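Local coordinates for conserved hypothetical exported protein (Bacteroides fragilis, PDB 4JJA) that is of unproven function but probably acts as an exo-beta-N-acetylmuramidase, removing N-acetylmuramic acid from non-reducing ends of peptidoglycan fragments, at residues Asp5-Ala10 / Pro201-Thr206; Arg142-Gly147 / Ile170-Thr175; Leu179-Asn184 / Cys195-Ile200; Tyr205-Met210 / Pro364-Gln369. All coordinates share one frame; numbering follows the deposited sequence. Where two conformers were deposited one is given.

Interaction 1 of 4, residues Asp5-Ala10 / Pro201-Thr206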
loop_
_atom_site.group_PDB
_atom_site.type_symbol
_atom_site.label_atom_id
_atom_site.label_comp_id
_atom_site.label_asym_id
_atom_site.label_seq_id
_atom_site.Cartn_x
_atom_site.Cartn_y
_atom_site.Cartn_z
ATOM N N ASP A 5 -18.901 -14.304 -2.081
ATOM C CA ASP A 5 -17.509 -13.899 -2.031
ATOM C C ASP A 5 -17.186 -12.803 -3.026
ATOM O O ASP A 5 -17.840 -12.649 -4.047
ATOM C CB ASP A 5 -16.631 -15.082 -2.335
ATOM C CG ASP A 5 -16.701 -16.136 -1.251
ATOM O OD1 ASP A 5 -17.255 -15.835 -0.157
ATOM O OD2 ASP A 5 -16.207 -17.248 -1.503
ATOM N N VAL A 6 -16.166 -12.036 -2.678
ATOM C CA VAL A 6 -15.729 -10.972 -3.580
ATOM C C VAL A 6 -15.365 -11.548 -4.932
ATOM O O VAL A 6 -14.673 -12.545 -5.008
ATOM C CB VAL A 6 -14.520 -10.197 -2.995
ATOM C CG1 VAL A 6 -13.971 -9.250 -4.045
ATOM C CG2 VAL A 6 -14.936 -9.432 -1.764
ATOM N N ILE A 7 -15.796 -10.878 -5.990
ATOM C CA ILE A 7 -15.364 -11.221 -7.345
ATOM C C ILE A 7 -14.524 -10.021 -7.806
ATOM O O ILE A 7 -15.024 -8.920 -8.030
ATOM C CB ILE A 7 -16.553 -11.463 -8.300
ATOM C CG1 ILE A 7 -17.484 -12.539 -7.776
ATOM C CG2 ILE A 7 -16.079 -11.770 -9.715
ATOM C CD1 ILE A 7 -18.795 -12.679 -8.579
ATOM N N ILE A 8 -13.230 -10.235 -7.941
ATOM C CA ILE A 8 -12.340 -9.147 -8.324
ATOM C C ILE A 8 -12.567 -8.773 -9.795
ATOM O O ILE A 8 -13.160 -9.532 -10.578
ATOM C CB ILE A 8 -10.868 -9.486 -8.073
ATOM C CG1 ILE A 8 -10.407 -10.650 -8.949
ATOM C CG2 ILE A 8 -10.596 -9.721 -6.555
ATOM C CD1 ILE A 8 -8.891 -10.899 -8.896
ATOM N N GLY A 9 -12.112 -7.587 -10.183
ATOM C CA GLY A 9 -12.263 -7.114 -11.544
ATOM C C GLY A 9 -11.719 -8.131 -12.557
ATOM O O GLY A 9 -12.336 -8.365 -13.583
ATOM N N ALA A 10 -10.516 -8.664 -12.301
ATOM C CA ALA A 10 -9.840 -9.519 -13.288
ATOM C C ALA A 10 -10.608 -10.801 -13.579
ATOM O O ALA A 10 -10.428 -11.385 -14.649
ATOM C CB ALA A 10 -8.428 -9.826 -12.864
ATOM N N PRO A 201 -15.110 -2.648 -11.456
ATOM C CA PRO A 201 -15.197 -2.780 -10.006
ATOM C C PRO A 201 -15.352 -4.210 -9.555
ATOM O O PRO A 201 -15.866 -5.052 -10.286
ATOM C CB PRO A 201 -16.463 -1.959 -9.646
ATOM C CG PRO A 201 -16.691 -1.040 -10.762
ATOM C CD PRO A 201 -16.195 -1.789 -11.969
ATOM N N CYS A 202 -14.931 -4.474 -8.331
ATOM C CA CYS A 202 -15.241 -5.739 -7.724
ATOM C C CYS A 202 -16.754 -5.892 -7.532
ATOM O O CYS A 202 -17.454 -4.897 -7.336
ATOM C CB CYS A 202 -14.644 -5.822 -6.330
ATOM S SG CYS A 202 -12.856 -5.658 -6.238
ATOM N N LYS A 203 -17.206 -7.140 -7.526
ATOM C CA LYS A 203 -18.582 -7.456 -7.115
ATOM C C LYS A 203 -18.554 -8.053 -5.726
ATOM O O LYS A 203 -17.537 -8.608 -5.304
ATOM C CB LYS A 203 -19.247 -8.424 -8.063
ATOM C CG LYS A 203 -19.387 -7.854 -9.471
ATOM C CD LYS A 203 -20.068 -8.843 -10.424
ATOM C CE LYS A 203 -20.517 -8.187 -11.707
ATOM N NZ LYS A 203 -21.061 -6.806 -11.560
ATOM N N ASN A 204 -19.671 -7.921 -5.018
ATOM C CA ASN A 204 -19.822 -8.421 -3.643
ATOM C C ASN A 204 -18.799 -7.801 -2.723
ATOM O O ASN A 204 -18.182 -8.463 -1.905
ATOM C CB ASN A 204 -19.758 -9.946 -3.611
ATOM C CG ASN A 204 -20.753 -10.592 -4.551
ATOM O OD1 ASN A 204 -21.884 -10.079 -4.753
ATOM N ND2 ASN A 204 -20.340 -11.708 -5.142
ATOM N N TYR A 205 -18.646 -6.493 -2.874
ATOM C CA TYR A 205 -17.630 -5.743 -2.103
ATOM C C TYR A 205 -18.167 -4.391 -1.667
ATOM O O TYR A 205 -18.688 -3.623 -2.475
ATOM C CB TYR A 205 -16.369 -5.521 -2.976
ATOM C CG TYR A 205 -15.253 -4.820 -2.238
ATOM C CD1 TYR A 205 -14.628 -5.391 -1.144
ATOM C CD2 TYR A 205 -14.802 -3.571 -2.651
ATOM C CE1 TYR A 205 -13.652 -4.680 -0.462
ATOM C CE2 TYR A 205 -13.794 -2.872 -1.967
ATOM C CZ TYR A 205 -13.195 -3.456 -0.899
ATOM O OH TYR A 205 -12.201 -2.750 -0.209
ATOM N N THR A 206 -18.062 -4.123 -0.355
ATOM C CA THR A 206 -18.361 -2.833 0.228
ATOM C C THR A 206 -17.136 -2.398 1.016
ATOM O O THR A 206 -16.219 -3.187 1.283
ATOM C CB THR A 206 -19.554 -2.902 1.207
ATOM O OG1 THR A 206 -19.136 -3.617 2.360
ATOM C CG2 THR A 206 -20.776 -3.570 0.527
#

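Interaction 2 of 4, residues Arg142-Gly147 / Ile170-Thr175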
loop_
_atom_site.group_PDB
_atom_site.type_symbol
_atom_site.label_atom_id
_atom_site.label_comp_id
_atom_site.label_asym_id
_atom_site.label_seq_id
_atom_site.Cartn_x
_atom_site.Cartn_y
_atom_site.Cartn_z
ATOM N N ARG A 142 -9.156 -4.480 -7.232
ATOM C CA ARG A 142 -9.051 -5.455 -6.162
ATOM C C ARG A 142 -9.388 -4.750 -4.861
ATOM O O ARG A 142 -9.229 -3.546 -4.737
ATOM C CB ARG A 142 -7.673 -6.098 -6.083
ATOM C CG ARG A 142 -7.359 -6.974 -7.291
ATOM C CD ARG A 142 -6.010 -7.665 -7.181
ATOM N NE ARG A 142 -5.764 -8.410 -8.430
ATOM C CZ ARG A 142 -5.761 -9.718 -8.566
ATOM N NH1 ARG A 142 -5.903 -10.519 -7.513
ATOM N NH2 ARG A 142 -5.576 -10.236 -9.772
ATOM N N PRO A 143 -9.844 -5.514 -3.874
ATOM C CA PRO A 143 -10.160 -4.907 -2.591
ATOM C C PRO A 143 -8.998 -4.235 -1.900
ATOM O O PRO A 143 -7.855 -4.610 -2.126
ATOM C CB PRO A 143 -10.657 -6.100 -1.736
ATOM C CG PRO A 143 -11.213 -7.033 -2.725
ATOM C CD PRO A 143 -10.248 -6.928 -3.891
ATOM N N ASN A 144 -9.328 -3.253 -1.065
ATOM C CA ASN A 144 -8.381 -2.712 -0.109
ATOM C C ASN A 144 -8.614 -3.461 1.194
ATOM O O ASN A 144 -9.697 -3.334 1.764
ATOM C CB ASN A 144 -8.632 -1.210 0.047
ATOM C CG ASN A 144 -7.704 -0.548 1.036
ATOM O OD1 ASN A 144 -6.998 -1.226 1.797
ATOM N ND2 ASN A 144 -7.761 0.795 1.073
ATOM N N PRO A 145 -7.632 -4.250 1.689
ATOM C CA PRO A 145 -7.865 -4.991 2.926
ATOM C C PRO A 145 -8.014 -4.092 4.147
ATOM O O PRO A 145 -8.487 -4.525 5.178
ATOM C CB PRO A 145 -6.624 -5.874 3.032
ATOM C CG PRO A 145 -5.548 -5.076 2.318
ATOM C CD PRO A 145 -6.258 -4.437 1.166
ATOM N N ASN A 146 -7.585 -2.835 4.008
ATOM C CA ASN A 146 -7.760 -1.779 5.000
ATOM C C ASN A 146 -8.757 -0.712 4.486
ATOM O O ASN A 146 -8.680 0.456 4.849
ATOM C CB ASN A 146 -6.393 -1.165 5.386
ATOM C CG ASN A 146 -5.623 -2.068 6.307
ATOM O OD1 ASN A 146 -6.132 -2.427 7.391
ATOM N ND2 ASN A 146 -4.366 -2.356 5.974
ATOM N N GLY A 147 -9.713 -1.146 3.685
ATOM C CA GLY A 147 -10.707 -0.266 3.091
ATOM C C GLY A 147 -11.858 0.083 3.986
ATOM O O GLY A 147 -12.728 0.853 3.561
ATOM N N ILE A 170 -3.193 8.589 6.311
ATOM C CA ILE A 170 -2.339 7.431 6.370
ATOM C C ILE A 170 -3.079 6.211 5.837
ATOM O O ILE A 170 -2.555 5.437 4.999
ATOM C CB ILE A 170 -1.795 7.197 7.812
ATOM C CG1 ILE A 170 -0.852 8.353 8.212
ATOM C CG2 ILE A 170 -1.094 5.865 7.951
ATOM C CD1 ILE A 170 -0.356 8.280 9.657
ATOM N N VAL A 171 -4.283 5.974 6.375
ATOM C CA VAL A 171 -5.172 4.890 5.938
ATOM C C VAL A 171 -6.230 5.653 5.131
ATOM O O VAL A 171 -7.069 6.361 5.700
ATOM C CB VAL A 171 -5.749 4.138 7.149
ATOM C CG1 VAL A 171 -6.843 3.141 6.641
ATOM C CG2 VAL A 171 -4.673 3.439 7.975
ATOM N N HIS A 172 -6.181 5.520 3.804
ATOM C CA HIS A 172 -7.046 6.307 2.931
ATOM C C HIS A 172 -8.404 5.640 2.666
ATOM O O HIS A 172 -9.351 6.315 2.241
ATOM C CB HIS A 172 -6.317 6.673 1.631
ATOM C CG HIS A 172 -5.737 5.494 0.926
ATOM N ND1 HIS A 172 -6.523 4.560 0.279
ATOM C CD2 HIS A 172 -4.445 5.132 0.728
ATOM C CE1 HIS A 172 -5.718 3.675 -0.295
ATOM N NE2 HIS A 172 -4.453 3.979 0.010
ATOM N N GLY A 173 -8.480 4.324 2.893
ATOM C CA GLY A 173 -9.684 3.599 2.764
ATOM C C GLY A 173 -10.197 3.293 1.377
ATOM O O GLY A 173 -11.327 2.874 1.237
HETATM N N MSE A 174 -9.381 3.505 0.340
HETATM C CA MSE A 174 -9.853 3.451 -1.028
HETATM C C MSE A 174 -9.184 2.326 -1.799
HETATM O O MSE A 174 -8.065 1.942 -1.531
HETATM C CB MSE A 174 -9.544 4.760 -1.766
HETATM C CG MSE A 174 -10.173 5.949 -1.046
HETATM SE SE MSE A 174 -9.771 7.701 -1.793
HETATM C CE MSE A 174 -10.962 7.611 -3.186
ATOM N N THR A 175 -9.915 1.772 -2.753
ATOM C CA THR A 175 -9.278 0.891 -3.714
ATOM C C THR A 175 -8.406 1.678 -4.704
ATOM O O THR A 175 -8.566 2.894 -4.811
ATOM C CB THR A 175 -10.286 0.049 -4.499
ATOM O OG1 THR A 175 -11.000 0.884 -5.419
ATOM C CG2 THR A 175 -11.173 -0.756 -3.591
HETATM O O HOH W 1 -6.854 2.111 3.469
#

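Interaction 3 of 4, residues Leu179-Asn184 / Cys195-Ile200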
loop_
_atom_site.group_PDB
_atom_site.type_symbol
_atom_site.label_atom_id
_atom_site.label_comp_id
_atom_site.label_asym_id
_atom_site.label_seq_id
_atom_site.Cartn_x
_atom_site.Cartn_y
_atom_site.Cartn_z
ATOM N N LEU A 179 -9.066 5.519 -5.953
ATOM C CA LEU A 179 -8.015 6.487 -5.834
ATOM C C LEU A 179 -7.665 7.080 -7.184
ATOM O O LEU A 179 -7.431 8.281 -7.287
ATOM C CB LEU A 179 -6.791 5.868 -5.152
ATOM C CG LEU A 179 -5.667 6.799 -4.805
ATOM C CD1 LEU A 179 -6.141 7.962 -3.906
ATOM C CD2 LEU A 179 -4.557 6.022 -4.083
ATOM N N ALA A 180 -7.624 6.269 -8.238
ATOM C CA ALA A 180 -7.332 6.777 -9.574
ATOM C C ALA A 180 -8.356 7.816 -9.967
ATOM O O ALA A 180 -8.000 8.875 -10.551
ATOM C CB ALA A 180 -7.290 5.668 -10.586
ATOM N N LEU A 181 -9.631 7.531 -9.724
ATOM C CA LEU A 181 -10.676 8.487 -10.039
ATOM C C LEU A 181 -10.486 9.804 -9.293
ATOM O O LEU A 181 -10.714 10.899 -9.848
ATOM C CB LEU A 181 -12.064 7.877 -9.787
ATOM C CG LEU A 181 -12.436 6.642 -10.633
ATOM C CD1 LEU A 181 -13.785 6.047 -10.223
ATOM C CD2 LEU A 181 -12.407 6.954 -12.147
HETATM N N MSE A 182 -10.098 9.713 -8.028
HETATM C CA MSE A 182 -9.827 10.904 -7.226
HETATM C C MSE A 182 -8.638 11.677 -7.727
HETATM O O MSE A 182 -8.675 12.912 -7.774
HETATM C CB MSE A 182 -9.683 10.545 -5.752
HETATM C CG MSE A 182 -9.507 11.744 -4.860
HETATM SE SE MSE A 182 -9.679 11.181 -2.987
HETATM C CE MSE A 182 -10.156 12.937 -2.261
ATOM N N VAL A 183 -7.559 11.004 -8.110
ATOM C CA VAL A 183 -6.406 11.677 -8.685
ATOM C C VAL A 183 -6.803 12.499 -9.908
ATOM O O VAL A 183 -6.363 13.640 -10.036
ATOM C CB VAL A 183 -5.340 10.610 -9.054
ATOM C CG1 VAL A 183 -4.292 11.157 -10.003
ATOM C CG2 VAL A 183 -4.737 10.017 -7.772
ATOM N N ASN A 184 -7.671 11.963 -10.752
ATOM C CA ASN A 184 -8.167 12.723 -11.886
ATOM C C ASN A 184 -8.975 13.896 -11.390
ATOM O O ASN A 184 -8.693 15.028 -11.806
ATOM C CB ASN A 184 -8.986 11.845 -12.829
ATOM C CG ASN A 184 -8.151 11.141 -13.881
ATOM O OD1 ASN A 184 -7.020 11.519 -14.215
ATOM N ND2 ASN A 184 -8.743 10.089 -14.437
ATOM N N CYS A 195 -6.194 11.514 -16.997
ATOM C CA CYS A 195 -5.983 10.298 -17.739
ATOM C C CYS A 195 -7.322 9.618 -18.010
ATOM O O CYS A 195 -8.190 9.547 -17.125
ATOM C CB CYS A 195 -5.018 9.401 -16.918
ATOM S SG CYS A 195 -4.590 7.852 -17.680
ATOM N N ASP A 196 -7.522 9.073 -19.207
ATOM C CA ASP A 196 -8.676 8.266 -19.526
ATOM C C ASP A 196 -8.580 6.957 -18.715
ATOM O O ASP A 196 -7.710 6.149 -18.977
ATOM C CB ASP A 196 -8.690 7.973 -21.037
ATOM C CG ASP A 196 -9.948 7.329 -21.523
ATOM O OD1 ASP A 196 -10.625 6.666 -20.748
ATOM O OD2 ASP A 196 -10.230 7.404 -22.770
ATOM N N VAL A 197 -9.491 6.780 -17.769
ATOM C CA VAL A 197 -9.515 5.634 -16.843
ATOM C C VAL A 197 -10.877 4.959 -16.858
ATOM O O VAL A 197 -11.898 5.615 -16.709
ATOM C CB VAL A 197 -9.205 6.080 -15.370
ATOM C CG1 VAL A 197 -9.397 4.881 -14.424
ATOM C CG2 VAL A 197 -7.800 6.604 -15.245
ATOM N N THR A 198 -10.855 3.654 -17.023
ATOM C CA THR A 198 -12.025 2.815 -16.825
ATOM C C THR A 198 -11.704 1.830 -15.720
ATOM O O THR A 198 -10.619 1.248 -15.723
ATOM C CB THR A 198 -12.342 2.034 -18.096
ATOM O OG1 THR A 198 -12.576 2.949 -19.161
ATOM C CG2 THR A 198 -13.511 1.024 -17.908
ATOM N N VAL A 199 -12.591 1.724 -14.744
ATOM C CA VAL A 199 -12.452 0.757 -13.659
ATOM C C VAL A 199 -13.489 -0.353 -13.843
ATOM O O VAL A 199 -14.665 -0.071 -14.042
ATOM C CB VAL A 199 -12.589 1.399 -12.263
ATOM C CG1 VAL A 199 -12.319 0.350 -11.198
ATOM C CG2 VAL A 199 -11.709 2.642 -12.138
ATOM N N ILE A 200 -13.040 -1.609 -13.753
ATOM C CA ILE A 200 -13.928 -2.764 -13.614
ATOM C C ILE A 200 -14.008 -3.032 -12.105
ATOM O O ILE A 200 -13.056 -3.514 -11.494
ATOM C CB ILE A 200 -13.407 -4.025 -14.329
ATOM C CG1 ILE A 200 -13.072 -3.708 -15.793
ATOM C CG2 ILE A 200 -14.413 -5.172 -14.171
ATOM C CD1 ILE A 200 -14.247 -3.158 -16.645
#

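Interaction 4 of 4, residues Tyr205-Met210 / Pro364-Gln369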
loop_
_atom_site.group_PDB
_atom_site.type_symbol
_atom_site.label_atom_id
_atom_site.label_comp_id
_atom_site.label_asym_id
_atom_site.label_seq_id
_atom_site.Cartn_x
_atom_site.Cartn_y
_atom_site.Cartn_z
ATOM N N TYR A 205 -18.646 -6.493 -2.874
ATOM C CA TYR A 205 -17.630 -5.743 -2.103
ATOM C C TYR A 205 -18.167 -4.391 -1.667
ATOM O O TYR A 205 -18.688 -3.623 -2.475
ATOM C CB TYR A 205 -16.369 -5.521 -2.976
ATOM C CG TYR A 205 -15.253 -4.820 -2.238
ATOM C CD1 TYR A 205 -14.628 -5.391 -1.144
ATOM C CD2 TYR A 205 -14.802 -3.571 -2.651
ATOM C CE1 TYR A 205 -13.652 -4.680 -0.462
ATOM C CE2 TYR A 205 -13.794 -2.872 -1.967
ATOM C CZ TYR A 205 -13.195 -3.456 -0.899
ATOM O OH TYR A 205 -12.201 -2.750 -0.209
ATOM N N THR A 206 -18.062 -4.123 -0.355
ATOM C CA THR A 206 -18.361 -2.833 0.228
ATOM C C THR A 206 -17.136 -2.398 1.016
ATOM O O THR A 206 -16.219 -3.187 1.283
ATOM C CB THR A 206 -19.554 -2.902 1.207
ATOM O OG1 THR A 206 -19.136 -3.617 2.360
ATOM C CG2 THR A 206 -20.776 -3.570 0.527
ATOM N N HIS A 207 -17.175 -1.162 1.504
ATOM C CA HIS A 207 -16.166 -0.658 2.467
ATOM C C HIS A 207 -16.344 -1.134 3.912
ATOM O O HIS A 207 -15.750 -0.584 4.863
ATOM C CB HIS A 207 -16.053 0.850 2.376
ATOM C CG HIS A 207 -15.387 1.309 1.126
ATOM N ND1 HIS A 207 -14.012 1.344 0.995
ATOM C CD2 HIS A 207 -15.893 1.715 -0.063
ATOM C CE1 HIS A 207 -13.706 1.776 -0.219
ATOM N NE2 HIS A 207 -14.826 1.998 -0.886
ATOM N N GLN A 208 -17.153 -2.162 4.081
ATOM C CA GLN A 208 -17.074 -3.024 5.285
ATOM C C GLN A 208 -16.567 -4.413 5.064
ATOM O O GLN A 208 -16.273 -5.105 6.049
ATOM C CB GLN A 208 -18.458 -3.108 5.942
ATOM C CG GLN A 208 -18.853 -1.845 6.621
ATOM C CD GLN A 208 -20.201 -1.969 7.332
ATOM O OE1 GLN A 208 -20.288 -2.626 8.364
ATOM N NE2 GLN A 208 -21.230 -1.371 6.776
ATOM N N THR A 209 -16.430 -4.837 3.796
ATOM C CA THR A 209 -15.978 -6.162 3.527
ATOM C C THR A 209 -14.531 -6.291 3.998
ATOM O O THR A 209 -13.707 -5.434 3.677
ATOM C CB THR A 209 -16.010 -6.447 2.039
ATOM O OG1 THR A 209 -17.319 -6.226 1.534
ATOM C CG2 THR A 209 -15.523 -7.877 1.684
HETATM N N MSE A 210 -14.194 -7.384 4.658
HETATM C CA MSE A 210 -12.861 -7.683 5.157
HETATM C C MSE A 210 -12.223 -8.736 4.294
HETATM O O MSE A 210 -12.138 -9.909 4.673
HETATM C CB MSE A 210 -12.915 -8.121 6.621
HETATM C CG MSE A 210 -13.668 -7.119 7.497
HETATM SE SE MSE A 210 -13.030 -5.285 7.454
HETATM C CE MSE A 210 -11.237 -5.587 8.130
ATOM N N PRO A 364 -17.264 11.421 -3.906
ATOM C CA PRO A 364 -17.643 11.282 -5.333
ATOM C C PRO A 364 -16.883 10.254 -6.131
ATOM O O PRO A 364 -17.312 9.904 -7.233
ATOM C CB PRO A 364 -17.332 12.678 -5.927
ATOM C CG PRO A 364 -17.227 13.635 -4.738
ATOM C CD PRO A 364 -16.749 12.767 -3.585
ATOM N N TYR A 365 -15.784 9.750 -5.573
ATOM C CA TYR A 365 -14.895 8.833 -6.246
ATOM C C TYR A 365 -15.069 7.397 -5.781
ATOM O O TYR A 365 -14.415 6.489 -6.345
ATOM C CB TYR A 365 -13.459 9.309 -6.050
ATOM C CG TYR A 365 -13.268 10.737 -6.443
ATOM C CD1 TYR A 365 -13.438 11.152 -7.755
ATOM C CD2 TYR A 365 -13.059 11.693 -5.489
ATOM C CE1 TYR A 365 -13.337 12.447 -8.096
ATOM C CE2 TYR A 365 -12.915 13.014 -5.838
ATOM C CZ TYR A 365 -13.059 13.394 -7.146
ATOM O OH TYR A 365 -12.927 14.710 -7.539
ATOM N N LEU A 366 -15.919 7.157 -4.781
ATOM C CA LEU A 366 -16.117 5.809 -4.300
ATOM C C LEU A 366 -16.905 5.007 -5.305
ATOM O O LEU A 366 -17.779 5.509 -5.991
ATOM C CB LEU A 366 -16.799 5.751 -2.936
ATOM C CG LEU A 366 -16.051 6.460 -1.805
ATOM C CD1 LEU A 366 -16.799 6.387 -0.482
ATOM C CD2 LEU A 366 -14.558 5.996 -1.664
ATOM N N LEU A 367 -16.556 3.742 -5.414
ATOM C CA LEU A 367 -17.195 2.802 -6.311
ATOM C C LEU A 367 -18.006 1.750 -5.590
ATOM O O LEU A 367 -18.681 0.908 -6.209
ATOM C CB LEU A 367 -16.143 2.119 -7.176
ATOM C CG LEU A 367 -15.440 3.001 -8.210
ATOM C CD1 LEU A 367 -14.217 2.280 -8.768
ATOM C CD2 LEU A 367 -16.424 3.474 -9.283
ATOM N N TYR A 368 -17.938 1.775 -4.263
ATOM C CA TYR A 368 -18.564 0.767 -3.421
ATOM C C TYR A 368 -19.207 1.474 -2.261
ATOM O O TYR A 368 -18.829 2.574 -1.920
ATOM C CB TYR A 368 -17.494 -0.228 -2.864
ATOM C CG TYR A 368 -16.577 -0.717 -3.972
ATOM C CD1 TYR A 368 -16.998 -1.670 -4.858
ATOM C CD2 TYR A 368 -15.302 -0.236 -4.117
ATOM C CE1 TYR A 368 -16.167 -2.098 -5.886
ATOM C CE2 TYR A 368 -14.483 -0.645 -5.142
ATOM C CZ TYR A 368 -14.907 -1.594 -6.013
ATOM O OH TYR A 368 -14.125 -2.045 -7.052
ATOM N N GLN A 369 -20.159 0.788 -1.639
ATOM C CA GLN A 369 -20.839 1.316 -0.483
ATOM C C GLN A 369 -19.861 1.797 0.564
ATOM O O GLN A 369 -18.952 1.066 0.939
ATOM C CB GLN A 369 -21.721 0.217 0.115
ATOM C CG GLN A 369 -22.609 0.575 1.285
ATOM C CD GLN A 369 -23.233 -0.650 1.830
ATOM O OE1 GLN A 369 -24.223 -1.152 1.256
ATOM N NE2 GLN A 369 -22.675 -1.169 2.863
HETATM O O HOH W 2 -20.714 -1.794 -2.780
HETATM O O HOH W 3 -20.458 -0.334 4.130
#

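Interaction 1 of 4, residues Asp5-Ala10 / Pro201-Thr206
Ile7 and Lys203 pair their backbones in both directions: Ile7 N donates to Lys203 O and Lys203 N to Ile7 O, each over 2.9 Å. Two CA-H...O contacts reinforce the bridge, the shorter running from Cys202 CA to Ile7 O at 3.2 Å. The inner side is close-packed. Val6 has CG1 anti to its backbone N (chi1 172°), near Cys202 CB, while its CG2 rests 3.4 Å from Asn204 O and 4.1 Å from Tyr205 CD1, with the valine and the tyrosine side by side and pointing the same way. Cys202 SG lies 4.1 Å from Ile8 CA, and Ile8 turns its own side chain away, onto Arg142. The outer side is looser and faces solvent. There Ile7 CB meets Lys203 CB, but the lysine chain then leads away. The Asn204 amide reaches back across Ile7, its ND2 giving a fairly straight 2.9 Å bond (163°) to Asp5 O, which lies in the Asn204 amide plane, though ND2 is tilted from the plane of the Asp5 carbonyl; Ile7 CD1 brushes the same nitrogen. Asp5 directs its CB away from the other segment. The arrangement is a single antiparallel bridge of hydrogen-bonded type, which clips the N-terminal tail to the loop leaving edge strand 197-200 of the Rossmann-like sheet.

Interaction 2 of 4, residues Arg142-Gly147 / Ile170-Thr175
Asn144 points its carboxamide at the 170-175 loop, with CG anti to its backbone N (chi1 179°), and the two ends of the amide do different work. ND2 gives one bond to Met174 O over 2.9 Å; this is bent, 132° at the hydrogen, and the nitrogen stands above the carbonyl plane. ND2 also donates to a water, which accepts from Gly173 N too and donates to Asn146 O, so one solvent molecule ties both loops together. OD1 turns back to its own loop and takes the amide hydrogen of Asn146 N over 2.8 Å. Beside the amide stands the His172 imidazole, whose CE1 lies 3.8 Å from Asn144 ND2 in an oblique approach, while the bridging water sits over one ring face, offset toward the rim. Met174 N donates to His172 ND1 over 3.0 Å, close to the ring plane, which fixes the rotation of the ring. Gly173 allows the chain to turn here with a positive phi of 75°. Further along, Thr175 lays its CG2 methyl 3.6 Å from Arg142 O, whereas its hydroxyl bonds to Asp141. Val171 CG1 packs on Asn146 O at the other end, next to helix 224-233. Asn144 to Gly147 form a type I beta turn that opens with an Asx turn, and it is packed against the N-cap of helix 176-185, where Thr175 caps the helix start and Glu178 binds Thr175 N, consistent with a capping box.

Interaction 3 of 4, residues Leu179-Asn184 / Cys195-Ile200
Asn184 is carried to Cys195 by its torsions: with CB already directed toward the strand, chi1 (-88°) swings CG to the side of the backbone N, and chi2 (-20°) sets OD1, so that the planar amide presents ND2 to the same residue. OD1 accepts from Cys195 N over 2.9 Å, and ND2 donates to Cys195 O over 2.8 Å. The second bond falls on a lone pair of the carbonyl, although that oxygen is tilted out of the amide plane of Asn184; the donor of the first bond is likewise tilted from the plane of the asparagine C=O. One carboxamide thus grips both backbone polar atoms of the residue that leads into strand 197-200. Two residues on, Val197 has CG1 anti to its backbone N, and its two methyls divide the helix surface between them. CG1 touches Ala180 CB at 4.4 Å and Leu181 CD2 at 4.3 Å, while CG2 lies 3.7 Å from Asn184 ND2. Two residues further, on the same helix-facing side of the strand, Val199 CG2 meets Leu181 CG at 4.3 Å. The apolar contacts are loose, and the axes of helix 179-184 and strand 197-200 stay 9.4 Å apart at closest, running nearly antiparallel at 158°. Thr198, whose CB points away from the helix, bonds through its backbone to strand 136-140, and a glycerol, probably from the crystallisation liquor, binds the other backbone edge through Val197 O and Val199 N. Parallel neighbours 136-140 and 197-200, joined through helix 176-185 packed on the sheet, form a beta-alpha-beta crossover of a Rossmann-like fold.

Interaction 4 of 4, residues Tyr205-Met210 / Pro364-Gln369
Tyr368 is held between two neighbours: Tyr205 CD2 stands 3.5 Å above one face of its ring, over the centre, and Leu367 CB lies against the opposite face, offset toward the rim. The two tyrosine rings form a T-shaped pair with centroids 4.8 Å apart and planes at 78°, Tyr205 supplying the edge. At the edge of the Tyr368 ring, in its plane, comes His207 NE2, in the conformer described 4.0 Å from Tyr368 CD2, and the two side chains cross at about a right angle. In this conformer the imidazole has backbone oxygens at its own edge, with His207 CD2 3.3 Å from Gln369 O and near Tyr368 O as well, and its nitrogens bond to Gly147 O and Glu178. The direct backbone link is His207 N to Gln369 O, 2.9 Å. A water joins Tyr205 O to Gln369 N, and outside, on the exposed side, Gln369 lies alongside Thr206, its NE2 3.9 Å from Thr206 CG2. Thr206 OG1 takes the N-H of Gln208 in an ST turn, within the type I turn Thr206-Thr209. The hydroxyl of Tyr368 bonds to Asp141 and Cys202 N. The contact brings the loop after strand 197-200 against the C-terminal tail, which leaves helix 352-362 and lies over helix 176-185, with Leu367 on Leu181 and Tyr365 on Met182.

Interaction 4 lies close to two of the others, its centre about 9 Å from that of interaction 2 and about 10 Å from that of interaction 1, with which it shares Tyr205 and Thr206. The centre of interaction 3 is about 15 to 17 Å from those of the other three. Along the chain, interactions 2 and 3 follow one another inside the long loop closed by interaction 1, and interaction 4 ties on the C-terminal tail. A probable hydrogen bond between Tyr205 OH and Asn144 N connects three of the contacts. The contacts gather round strand 197-200 and helix 176-185, with both terminal segments packed beside this edge of the parallel sheet.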